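Local coordinates for protein 2-dehydropantoate 2-reductase (Geobacter metallireducens, PDB 3HN2) that probably catalyses the NADPH-dependent reduction of ketopantoate (2-dehydropantoate) to pantoic acid in the biosynthesis of pantothenate, at residues Arg4-Gly9 with Asp71-Gly76; Ile67-Leu72 with Leu92-Thr97; Gln98-Gln103 with Arg120-Val125; Asp27-Leu32 with His57-Arg62. One frame throughout, in Å; residues are numbered along the deposited sequence.

Interaction 1 (Arg4-Gly9 with Asp71-Gly76); sequences RIAIVG and DLVLVG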
# COMPACT_ATOMS: atom_id res chain seq x y z
N ARG A 4 -30.11 -15.08 -10.14
CA ARG A 4 -29.36 -14.38 -11.22
C ARG A 4 -27.85 -14.64 -11.19
O ARG A 4 -27.21 -14.70 -12.24
CB ARG A 4 -29.66 -12.87 -11.21
CG ARG A 4 -29.58 -12.20 -9.85
CD ARG A 4 -29.65 -10.68 -9.98
NE ARG A 4 -31.00 -10.20 -10.29
CZ ARG A 4 -31.87 -9.76 -9.39
NH1 ARG A 4 -33.07 -9.35 -9.78
NH2 ARG A 4 -31.56 -9.73 -8.10
N ILE A 5 -27.30 -14.82 -9.99
CA ILE A 5 -25.86 -15.01 -9.82
C ILE A 5 -25.51 -16.42 -9.34
O ILE A 5 -26.15 -16.95 -8.43
CB ILE A 5 -25.24 -13.90 -8.90
CG1 ILE A 5 -24.83 -12.68 -9.72
CG2 ILE A 5 -24.00 -14.39 -8.15
CD1 ILE A 5 -25.88 -11.64 -9.88
N ALA A 6 -24.51 -17.03 -9.98
CA ALA A 6 -23.91 -18.28 -9.52
C ALA A 6 -22.42 -18.07 -9.23
O ALA A 6 -21.72 -17.46 -10.03
CB ALA A 6 -24.08 -19.39 -10.55
N ILE A 7 -21.96 -18.60 -8.10
CA ILE A 7 -20.54 -18.51 -7.73
C ILE A 7 -19.84 -19.84 -7.95
O ILE A 7 -20.16 -20.84 -7.30
CB ILE A 7 -20.34 -18.08 -6.24
CG1 ILE A 7 -21.13 -16.80 -5.91
CG2 ILE A 7 -18.85 -17.95 -5.92
CD1 ILE A 7 -20.73 -15.58 -6.72
N VAL A 8 -18.87 -19.84 -8.86
CA VAL A 8 -18.11 -21.05 -9.18
C VAL A 8 -16.64 -20.86 -8.79
O VAL A 8 -15.85 -20.25 -9.51
CB VAL A 8 -18.30 -21.45 -10.67
CG1 VAL A 8 -17.38 -22.60 -11.05
CG2 VAL A 8 -19.75 -21.83 -10.93
N GLY A 9 -16.29 -21.38 -7.63
CA GLY A 9 -14.97 -21.18 -7.06
C GLY A 9 -15.00 -21.54 -5.60
O GLY A 9 -14.42 -22.55 -5.18
N ASP A 71 -28.21 -15.72 -14.90
CA ASP A 71 -27.95 -14.50 -15.66
C ASP A 71 -26.45 -14.22 -15.73
O ASP A 71 -25.92 -13.81 -16.77
CB ASP A 71 -28.66 -13.29 -15.04
CG ASP A 71 -30.16 -13.32 -15.26
OD1 ASP A 71 -30.61 -13.70 -16.36
OD2 ASP A 71 -30.90 -12.95 -14.32
N LEU A 72 -25.78 -14.45 -14.61
CA LEU A 72 -24.35 -14.20 -14.47
C LEU A 72 -23.70 -15.33 -13.69
O LEU A 72 -24.22 -15.76 -12.65
CB LEU A 72 -24.11 -12.87 -13.75
CG LEU A 72 -22.68 -12.48 -13.36
CD1 LEU A 72 -21.83 -12.18 -14.58
CD2 LEU A 72 -22.70 -11.29 -12.42
N VAL A 73 -22.57 -15.83 -14.18
CA VAL A 73 -21.75 -16.73 -13.38
C VAL A 73 -20.36 -16.14 -13.10
O VAL A 73 -19.57 -15.91 -14.01
CB VAL A 73 -21.72 -18.20 -13.92
CG1 VAL A 73 -21.67 -18.25 -15.43
CG2 VAL A 73 -20.57 -19.00 -13.30
N LEU A 74 -20.11 -15.85 -11.82
CA LEU A 74 -18.80 -15.44 -11.34
C LEU A 74 -17.91 -16.66 -11.18
O LEU A 74 -18.16 -17.49 -10.30
CB LEU A 74 -18.91 -14.78 -9.98
CG LEU A 74 -18.59 -13.30 -9.80
CD1 LEU A 74 -19.77 -12.46 -10.23
CD2 LEU A 74 -18.26 -13.06 -8.34
N VAL A 75 -16.89 -16.77 -12.02
CA VAL A 75 -15.89 -17.81 -11.88
C VAL A 75 -14.76 -17.31 -10.96
O VAL A 75 -14.08 -16.32 -11.27
CB VAL A 75 -15.35 -18.27 -13.24
CG1 VAL A 75 -14.46 -19.48 -13.09
CG2 VAL A 75 -16.51 -18.61 -14.19
N GLY A 76 -14.59 -17.98 -9.82
CA GLY A 76 -13.51 -17.69 -8.89
C GLY A 76 -12.64 -18.90 -8.64
O GLY A 76 -11.93 -18.98 -7.63
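Two neighbouring parallel strands, 5-8 and 72-75, pair here in the buried middle of the main sheet, their short axes 4.7 Å apart and inclined by 20°. A ladder of backbone hydrogen bonds joins them. Leu72 N reaches Arg4 O at 2.8 Å, and Ala6 N reaches Leu72 O at 3.0 Å. Farther along, Val8 N meets Leu74 O almost straight on (2.8 Å, 176° at the hydrogen), while Gly76 N approaches Val8 O at 2.6 Å from above the carbonyl plane. In the strand order 3-2-1-4-5-6 of the Rossmann fold these are strands 1 and 4, between which the order reverses, and Gly9 is the first glycine of an apparent GxGxxG dinucleotide-binding loop. A side chain on Gly9 would run into the carbonyl carbon of Gly76. On one face, Ile5 and Leu72 lie side by side, Ile5 CG1 against Leu72 CD2 at 3.7 Å, with Met165 and Leu162 of helix 157-168 packed over them. Next along it, Ile7 CD1 rests on Leu74 CB. The other face carries Ala6, Val8, Val73 and Val75; Val8 CG2, anti to its own carbonyl carbon, meets Val73 CG2 obliquely at 3.8 Å.

Interaction 2 (Ile67-Leu72 with Leu92-Thr97); sequences IGPMDL and LVEEGT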
# COMPACT_ATOMS: atom_id res chain seq x y z
N ILE A 67 -28.67 -26.07 -9.78
CA ILE A 67 -28.83 -24.61 -9.85
C ILE A 67 -29.56 -24.19 -11.12
O ILE A 67 -30.50 -23.40 -11.07
CB ILE A 67 -27.46 -23.89 -9.79
CG1 ILE A 67 -26.60 -24.44 -8.65
CG2 ILE A 67 -27.65 -22.38 -9.65
CD1 ILE A 67 -25.22 -23.80 -8.51
N GLY A 68 -29.12 -24.73 -12.26
CA GLY A 68 -29.75 -24.43 -13.54
C GLY A 68 -29.31 -23.11 -14.14
O GLY A 68 -28.36 -22.49 -13.65
N PRO A 69 -29.99 -22.68 -15.22
CA PRO A 69 -29.68 -21.44 -15.96
C PRO A 69 -29.63 -20.19 -15.08
O PRO A 69 -30.45 -20.02 -14.19
CB PRO A 69 -30.84 -21.34 -16.96
CG PRO A 69 -31.28 -22.75 -17.17
CD PRO A 69 -31.13 -23.39 -15.82
N MET A 70 -28.63 -19.35 -15.34
CA MET A 70 -28.39 -18.13 -14.56
C MET A 70 -28.28 -16.91 -15.48
O MET A 70 -28.28 -17.05 -16.71
CB MET A 70 -27.09 -18.29 -13.76
CG MET A 70 -27.09 -19.40 -12.71
SD MET A 70 -27.63 -18.86 -11.07
CE MET A 70 -29.37 -19.29 -11.09
N ASP A 71 -28.21 -15.72 -14.90
CA ASP A 71 -27.95 -14.50 -15.66
C ASP A 71 -26.45 -14.22 -15.73
O ASP A 71 -25.92 -13.81 -16.77
CB ASP A 71 -28.66 -13.29 -15.04
CG ASP A 71 -30.16 -13.32 -15.26
OD1 ASP A 71 -30.61 -13.70 -16.36
OD2 ASP A 71 -30.90 -12.95 -14.32
N LEU A 72 -25.78 -14.45 -14.61
CA LEU A 72 -24.35 -14.20 -14.47
C LEU A 72 -23.70 -15.33 -13.69
O LEU A 72 -24.22 -15.76 -12.65
CB LEU A 72 -24.11 -12.87 -13.75
CG LEU A 72 -22.68 -12.48 -13.36
CD1 LEU A 72 -21.83 -12.18 -14.58
CD2 LEU A 72 -22.70 -11.29 -12.42
N LEU A 92 -25.31 -24.05 -16.21
CA LEU A 92 -25.70 -22.70 -15.80
C LEU A 92 -25.93 -21.76 -16.98
O LEU A 92 -26.40 -20.63 -16.80
CB LEU A 92 -24.63 -22.10 -14.88
CG LEU A 92 -24.12 -22.95 -13.71
CD1 LEU A 92 -22.78 -22.44 -13.21
CD2 LEU A 92 -25.14 -22.99 -12.59
N VAL A 93 -25.59 -22.22 -18.19
CA VAL A 93 -25.61 -21.36 -19.37
C VAL A 93 -26.91 -21.48 -20.19
O VAL A 93 -27.26 -22.56 -20.66
CB VAL A 93 -24.35 -21.60 -20.26
CG1 VAL A 93 -24.44 -20.86 -21.59
CG2 VAL A 93 -23.09 -21.20 -19.52
N GLU A 94 -27.61 -20.36 -20.31
CA GLU A 94 -28.74 -20.22 -21.22
C GLU A 94 -28.39 -19.06 -22.16
O GLU A 94 -27.43 -18.34 -21.92
CB GLU A 94 -30.03 -19.93 -20.42
CG GLU A 94 -31.35 -19.96 -21.21
CD GLU A 94 -31.49 -21.17 -22.14
OE1 GLU A 94 -31.52 -22.31 -21.63
OE2 GLU A 94 -31.57 -20.97 -23.37
N GLU A 95 -29.15 -18.91 -23.25
CA GLU A 95 -29.00 -17.79 -24.17
C GLU A 95 -29.20 -16.47 -23.42
O GLU A 95 -30.31 -16.13 -23.01
CB GLU A 95 -30.00 -17.91 -25.32
CG GLU A 95 -29.92 -16.78 -26.36
CD GLU A 95 -31.19 -16.66 -27.18
OE1 GLU A 95 -32.27 -17.09 -26.70
OE2 GLU A 95 -31.12 -16.12 -28.30
N GLY A 96 -28.10 -15.74 -23.22
CA GLY A 96 -28.13 -14.48 -22.48
C GLY A 96 -27.33 -14.49 -21.19
O GLY A 96 -27.07 -13.44 -20.61
N THR A 97 -26.95 -15.69 -20.73
CA THR A 97 -26.07 -15.84 -19.57
C THR A 97 -24.72 -15.27 -19.94
O THR A 97 -24.22 -15.48 -21.05
CB THR A 97 -25.89 -17.34 -19.17
OG1 THR A 97 -27.17 -17.96 -19.04
CG2 THR A 97 -25.11 -17.48 -17.86
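The Glu94 carboxylate is met from above its plane, not within it, where Glu95 N bonds OE2 at 3.2 Å; the Leu92 carbonyl likewise takes Met70 N (3.0 Å) from 29° out of its plane. Pro69 lays the CB of its ring against Glu94 CB. Thr97 holds OG1 beside its backbone N, at chi1 -51°. There OG1 accepts a nearly straight bond from Glu94 N (2.8 Å, 165°) and lies 2.7 Å from Met70 O. The hydroxyl thus sits between its own type II turn, Glu94 to Thr97, and the opposite loop, while the positive phi of Gly96 suits the turn. A valine in place of Thr97 would remove OG1 and would probably loosen both the turn and its link to Met70. Leu92 supplies the apolar half: CD2 crosses obliquely onto Ile67 CB at 3.7 Å, touches Gly68 O and lies alongside Met70 CG. Gly68 takes a positive phi as the chain leaves helix 64-67. Both segments are the loops that lead from a helix into the parallel strands 72-75 and 98-101, so the contact ties two neighbouring helix-to-strand connections at the amino-terminal edge of a Rossmann sheet.

Interaction 3 (Gln98-Gln103 with Arg120-Val125); sequences QILTLQ and RIIGGV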
# COMPACT_ATOMS: atom_id res chain seq x y z
N GLN A 98 -24.13 -14.52 -19.01
CA GLN A 98 -22.79 -13.99 -19.20
C GLN A 98 -21.83 -14.45 -18.11
O GLN A 98 -22.22 -14.62 -16.95
CB GLN A 98 -22.82 -12.46 -19.35
CG GLN A 98 -23.87 -11.76 -18.52
CD GLN A 98 -24.24 -10.40 -19.09
OE1 GLN A 98 -23.38 -9.67 -19.59
NE2 GLN A 98 -25.52 -10.06 -19.03
N ILE A 99 -20.58 -14.68 -18.50
CA ILE A 99 -19.61 -15.34 -17.64
C ILE A 99 -18.51 -14.36 -17.22
O ILE A 99 -17.81 -13.78 -18.06
CB ILE A 99 -19.03 -16.60 -18.32
CG1 ILE A 99 -20.17 -17.49 -18.84
CG2 ILE A 99 -18.15 -17.37 -17.36
CD1 ILE A 99 -19.78 -18.46 -19.93
N LEU A 100 -18.37 -14.17 -15.91
CA LEU A 100 -17.40 -13.23 -15.36
C LEU A 100 -16.25 -13.96 -14.69
O LEU A 100 -16.45 -14.66 -13.70
CB LEU A 100 -18.08 -12.26 -14.38
CG LEU A 100 -17.31 -11.23 -13.54
CD1 LEU A 100 -16.34 -10.43 -14.37
CD2 LEU A 100 -18.30 -10.29 -12.88
N THR A 101 -15.06 -13.81 -15.25
CA THR A 101 -13.87 -14.45 -14.70
C THR A 101 -13.05 -13.47 -13.83
O THR A 101 -12.74 -12.34 -14.23
CB THR A 101 -13.06 -15.17 -15.81
OG1 THR A 101 -12.25 -16.20 -15.24
CG2 THR A 101 -12.19 -14.22 -16.60
N LEU A 102 -12.73 -13.91 -12.61
CA LEU A 102 -11.98 -13.07 -11.65
C LEU A 102 -10.69 -13.73 -11.20
O LEU A 102 -9.99 -13.22 -10.31
CB LEU A 102 -12.84 -12.77 -10.42
CG LEU A 102 -13.91 -11.68 -10.47
CD1 LEU A 102 -14.76 -11.76 -9.23
CD2 LEU A 102 -13.28 -10.31 -10.59
N GLN A 103 -10.37 -14.86 -11.82
CA GLN A 103 -9.19 -15.64 -11.47
C GLN A 103 -7.90 -15.03 -12.00
O GLN A 103 -7.92 -14.05 -12.74
CB GLN A 103 -9.36 -17.08 -11.97
CG GLN A 103 -10.63 -17.29 -12.78
CD GLN A 103 -10.68 -18.61 -13.52
OE1 GLN A 103 -10.80 -18.64 -14.74
NE2 GLN A 103 -10.59 -19.71 -12.78
N ARG A 120 -20.05 -13.60 -24.46
CA ARG A 120 -20.56 -13.86 -23.11
C ARG A 120 -19.53 -13.49 -22.04
O ARG A 120 -19.87 -13.34 -20.87
CB ARG A 120 -20.95 -15.33 -22.93
CG ARG A 120 -21.60 -16.01 -24.13
CD ARG A 120 -21.95 -17.46 -23.83
NE ARG A 120 -23.34 -17.60 -23.39
CZ ARG A 120 -24.31 -18.16 -24.12
NH1 ARG A 120 -25.54 -18.23 -23.64
NH2 ARG A 120 -24.05 -18.65 -25.33
N ILE A 121 -18.28 -13.33 -22.45
CA ILE A 121 -17.16 -13.31 -21.51
C ILE A 121 -16.82 -11.90 -21.01
O ILE A 121 -16.64 -10.98 -21.80
CB ILE A 121 -15.91 -14.03 -22.09
CG1 ILE A 121 -16.28 -15.42 -22.61
CG2 ILE A 121 -14.77 -14.13 -21.07
CD1 ILE A 121 -17.00 -16.34 -21.62
N ILE A 122 -16.74 -11.77 -19.69
CA ILE A 122 -16.32 -10.53 -19.05
C ILE A 122 -15.12 -10.81 -18.14
O ILE A 122 -15.13 -11.72 -17.31
CB ILE A 122 -17.49 -9.84 -18.27
CG1 ILE A 122 -18.58 -9.35 -19.23
CG2 ILE A 122 -17.01 -8.62 -17.49
CD1 ILE A 122 -19.77 -10.27 -19.36
N GLY A 123 -14.06 -10.04 -18.33
CA GLY A 123 -12.88 -10.18 -17.51
C GLY A 123 -12.87 -9.18 -16.39
O GLY A 123 -13.09 -7.98 -16.61
N GLY A 124 -12.63 -9.67 -15.19
CA GLY A 124 -12.46 -8.81 -14.02
C GLY A 124 -11.11 -9.04 -13.39
O GLY A 124 -10.84 -10.11 -12.85
N VAL A 125 -10.23 -8.04 -13.50
CA VAL A 125 -8.99 -8.06 -12.72
C VAL A 125 -9.31 -7.52 -11.34
O VAL A 125 -9.66 -6.34 -11.19
CB VAL A 125 -7.77 -7.36 -13.43
CG1 VAL A 125 -8.21 -6.18 -14.24
CG2 VAL A 125 -6.68 -6.96 -12.43
O HOH W 1 -8.69 -10.99 -11.14
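Strands 98-101 and 121-129 are the two parallel strands of a beta-alpha-beta crossover, linked through helix 108-115, in the Rossmann-fold sheet; their short segments run 4.8 Å apart at 22°. The hydrogen bonds come first. Ile99 N bonds Arg120 O at 2.8 Å, coming from above the carbonyl plane. Ile122 N then reaches Ile99 O, and Thr101 N reaches Ile122 O at 2.9 Å, nearly along the C=O axis. Gly124 N closes the ladder on Thr101 O at 2.8 Å. CA-H...O contacts accompany the ladder, the straightest, Leu102 CA to Gly124 O, just past its last rung. Apolar contacts lie on both faces. On one, Ile99 and Ile121 stand side by side, and Ile121 CD1, bent back through chi2 -54°, touches both CB and CD1 of Ile99; Leu112 of helix 108-115 packs on Ile121 and Thr101. On the other, Leu100 sends CD1 obliquely across to Ile122 CG2 at 3.7 Å, while Ile122 CD1 lies against Gln98 CB and OE1. Ile159 of helix 157-168 covers Ile122 there. Gly124 allows the strands to stay close where Leu102 leans over: a side chain at that position would collide with Leu102 CD2, which lies 3.3 Å from Gly124 O. A water bridges the carboxyl ends of the pair, donating one hydrogen bond to Leu102 O at 2.7 Å and another to Gly124 O at 2.9 Å.

Interaction 4 (Asp27-Leu32 with His57-Arg62); sequences DVHFLL and HVKGYR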
# COMPACT_ATOMS: atom_id res chain seq x y z
N ASP A 27 -29.68 -12.40 -6.06
CA ASP A 27 -30.03 -13.81 -5.99
C ASP A 27 -28.80 -14.67 -6.25
O ASP A 27 -28.53 -15.10 -7.37
CB ASP A 27 -31.16 -14.14 -6.98
CG ASP A 27 -31.90 -15.42 -6.64
OD1 ASP A 27 -31.63 -16.02 -5.57
OD2 ASP A 27 -32.75 -15.84 -7.45
N VAL A 28 -28.04 -14.91 -5.18
CA VAL A 28 -26.74 -15.55 -5.26
C VAL A 28 -26.83 -17.04 -4.92
O VAL A 28 -27.44 -17.42 -3.92
CB VAL A 28 -25.70 -14.82 -4.36
CG1 VAL A 28 -24.34 -15.48 -4.41
CG2 VAL A 28 -25.55 -13.37 -4.80
N HIS A 29 -26.23 -17.86 -5.78
CA HIS A 29 -26.25 -19.31 -5.64
C HIS A 29 -24.82 -19.82 -5.61
O HIS A 29 -24.13 -19.80 -6.62
CB HIS A 29 -27.00 -19.95 -6.82
CG HIS A 29 -28.38 -19.41 -7.02
ND1 HIS A 29 -28.63 -18.25 -7.73
CD2 HIS A 29 -29.58 -19.87 -6.60
CE1 HIS A 29 -29.93 -18.02 -7.73
NE2 HIS A 29 -30.53 -18.98 -7.06
N PHE A 30 -24.37 -20.26 -4.44
CA PHE A 30 -23.01 -20.75 -4.28
C PHE A 30 -22.87 -22.22 -4.67
O PHE A 30 -23.68 -23.06 -4.26
CB PHE A 30 -22.55 -20.57 -2.83
CG PHE A 30 -22.29 -19.15 -2.44
CD1 PHE A 30 -21.02 -18.60 -2.58
CD2 PHE A 30 -23.30 -18.37 -1.89
CE1 PHE A 30 -20.77 -17.28 -2.20
CE2 PHE A 30 -23.05 -17.06 -1.50
CZ PHE A 30 -21.79 -16.51 -1.66
N LEU A 31 -21.84 -22.53 -5.45
CA LEU A 31 -21.46 -23.92 -5.71
C LEU A 31 -20.33 -24.34 -4.76
O LEU A 31 -19.16 -24.06 -5.01
CB LEU A 31 -21.06 -24.13 -7.18
CG LEU A 31 -20.86 -25.57 -7.68
CD1 LEU A 31 -22.09 -26.44 -7.44
CD2 LEU A 31 -20.47 -25.60 -9.16
N LEU A 32 -20.71 -24.99 -3.67
CA LEU A 32 -19.76 -25.47 -2.67
C LEU A 32 -19.33 -26.91 -2.96
O LEU A 32 -20.07 -27.68 -3.57
CB LEU A 32 -20.35 -25.40 -1.26
CG LEU A 32 -20.69 -24.07 -0.55
CD1 LEU A 32 -19.74 -22.92 -0.88
CD2 LEU A 32 -22.13 -23.68 -0.79
N HIS A 57 -28.34 -17.63 6.46
CA HIS A 57 -28.72 -18.57 5.42
C HIS A 57 -27.94 -18.27 4.14
O HIS A 57 -27.79 -17.11 3.75
CB HIS A 57 -30.23 -18.51 5.18
CG HIS A 57 -30.67 -19.16 3.90
ND1 HIS A 57 -31.27 -18.45 2.88
CD2 HIS A 57 -30.56 -20.43 3.46
CE1 HIS A 57 -31.54 -19.27 1.88
NE2 HIS A 57 -31.11 -20.48 2.20
N VAL A 58 -27.44 -19.33 3.51
CA VAL A 58 -26.77 -19.24 2.22
C VAL A 58 -27.35 -20.28 1.26
O VAL A 58 -27.47 -21.46 1.60
CB VAL A 58 -25.22 -19.39 2.38
CG1 VAL A 58 -24.56 -19.88 1.10
CG2 VAL A 58 -24.60 -18.07 2.82
N LYS A 59 -27.76 -19.82 0.07
CA LYS A 59 -28.22 -20.72 -0.99
C LYS A 59 -27.05 -21.52 -1.56
O LYS A 59 -26.35 -21.05 -2.46
CB LYS A 59 -28.89 -19.93 -2.12
CG LYS A 59 -30.39 -19.79 -2.01
CD LYS A 59 -30.95 -19.22 -3.30
CE LYS A 59 -32.46 -19.15 -3.27
NZ LYS A 59 -33.01 -18.71 -4.58
N GLY A 60 -26.86 -22.72 -1.03
CA GLY A 60 -25.76 -23.59 -1.44
C GLY A 60 -26.20 -24.81 -2.22
O GLY A 60 -27.32 -25.30 -2.06
N TYR A 61 -25.31 -25.29 -3.08
CA TYR A 61 -25.57 -26.45 -3.92
C TYR A 61 -24.29 -27.27 -4.06
O TYR A 61 -23.19 -26.78 -3.76
CB TYR A 61 -26.05 -26.03 -5.31
CG TYR A 61 -27.39 -25.31 -5.35
CD1 TYR A 61 -27.48 -23.93 -5.18
CD2 TYR A 61 -28.57 -26.02 -5.59
CE1 TYR A 61 -28.71 -23.27 -5.21
CE2 TYR A 61 -29.80 -25.37 -5.63
CZ TYR A 61 -29.86 -24.00 -5.44
OH TYR A 61 -31.07 -23.36 -5.49
N ARG A 62 -24.42 -28.52 -4.51
CA ARG A 62 -23.24 -29.37 -4.71
C ARG A 62 -23.05 -29.79 -6.16
O ARG A 62 -21.96 -30.19 -6.57
CB ARG A 62 -23.25 -30.57 -3.76
CG ARG A 62 -24.51 -31.44 -3.79
CD ARG A 62 -24.79 -32.06 -2.41
NE ARG A 62 -23.56 -32.39 -1.68
CZ ARG A 62 -23.53 -32.93 -0.46
NH1 ARG A 62 -22.36 -33.18 0.12
NH2 ARG A 62 -24.66 -33.22 0.18
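A salt bridge opens this contact: Lys59 NZ reaches Asp27 OD1 at 3.2 Å, on the syn lone pair of the carboxylate. In the Rossmann-fold sheet, strand 28-31 here receives the short outermost strand 60-61, and three backbone bonds hold the parallel pair. Phe30 N meets Lys59 O at 2.9 Å with the donor nearly along the C=O axis; Tyr61 N meets Phe30 O at 3.0 Å, and Leu32 N meets Tyr61 O at 3.1 Å. The extended Lys59 chain lies side by side with His29, bringing CD to 3.6 Å from His29 CD2 and NZ near NE2. His29 ND1 is hydrogen-bonded to Ile5 O, so NE2 is likely to be the unprotonated nitrogen, a state the ammonium group beside it would favour. An alanine here, in place of Lys59, would remove the salt bridge and the methylenes along His29, and would probably leave the edge strand less firmly held. At the rim of the imidazole, in its plane, sits Tyr61 CE1, 3.8 Å from His29 CD2. On the other face of the sheet Phe30 crosses Val58 at about a right angle, CD2 to CG1. Beyond it, Leu32 CD2 packs 3.7 Å from Gly60 CA, just where a side chain on Gly60 would collide with that methyl.

Interactions 4, 1 and 3 follow one another across a single sheet. Strands 28-31 and 5-8 join interactions 4 and 1, with Ile5 O 2.8 Å from His29 N; strands 72-75 and 98-101 join 1 and 3, with Val75 N 2.7 Å from Leu100 O. Interactions 3 and 4 do not touch, their nearest atoms being about 11 Å apart. Interaction 2 shares Asp71 and Leu72 with interaction 1, its centre about 9 Å away, and sends Met70 SD to 3.6 Å from Ala6 CB. NADPH would probably bind, as in other Rossmann folds, at the carboxyl ends of the strands near Gly9, the edge away from interaction 2.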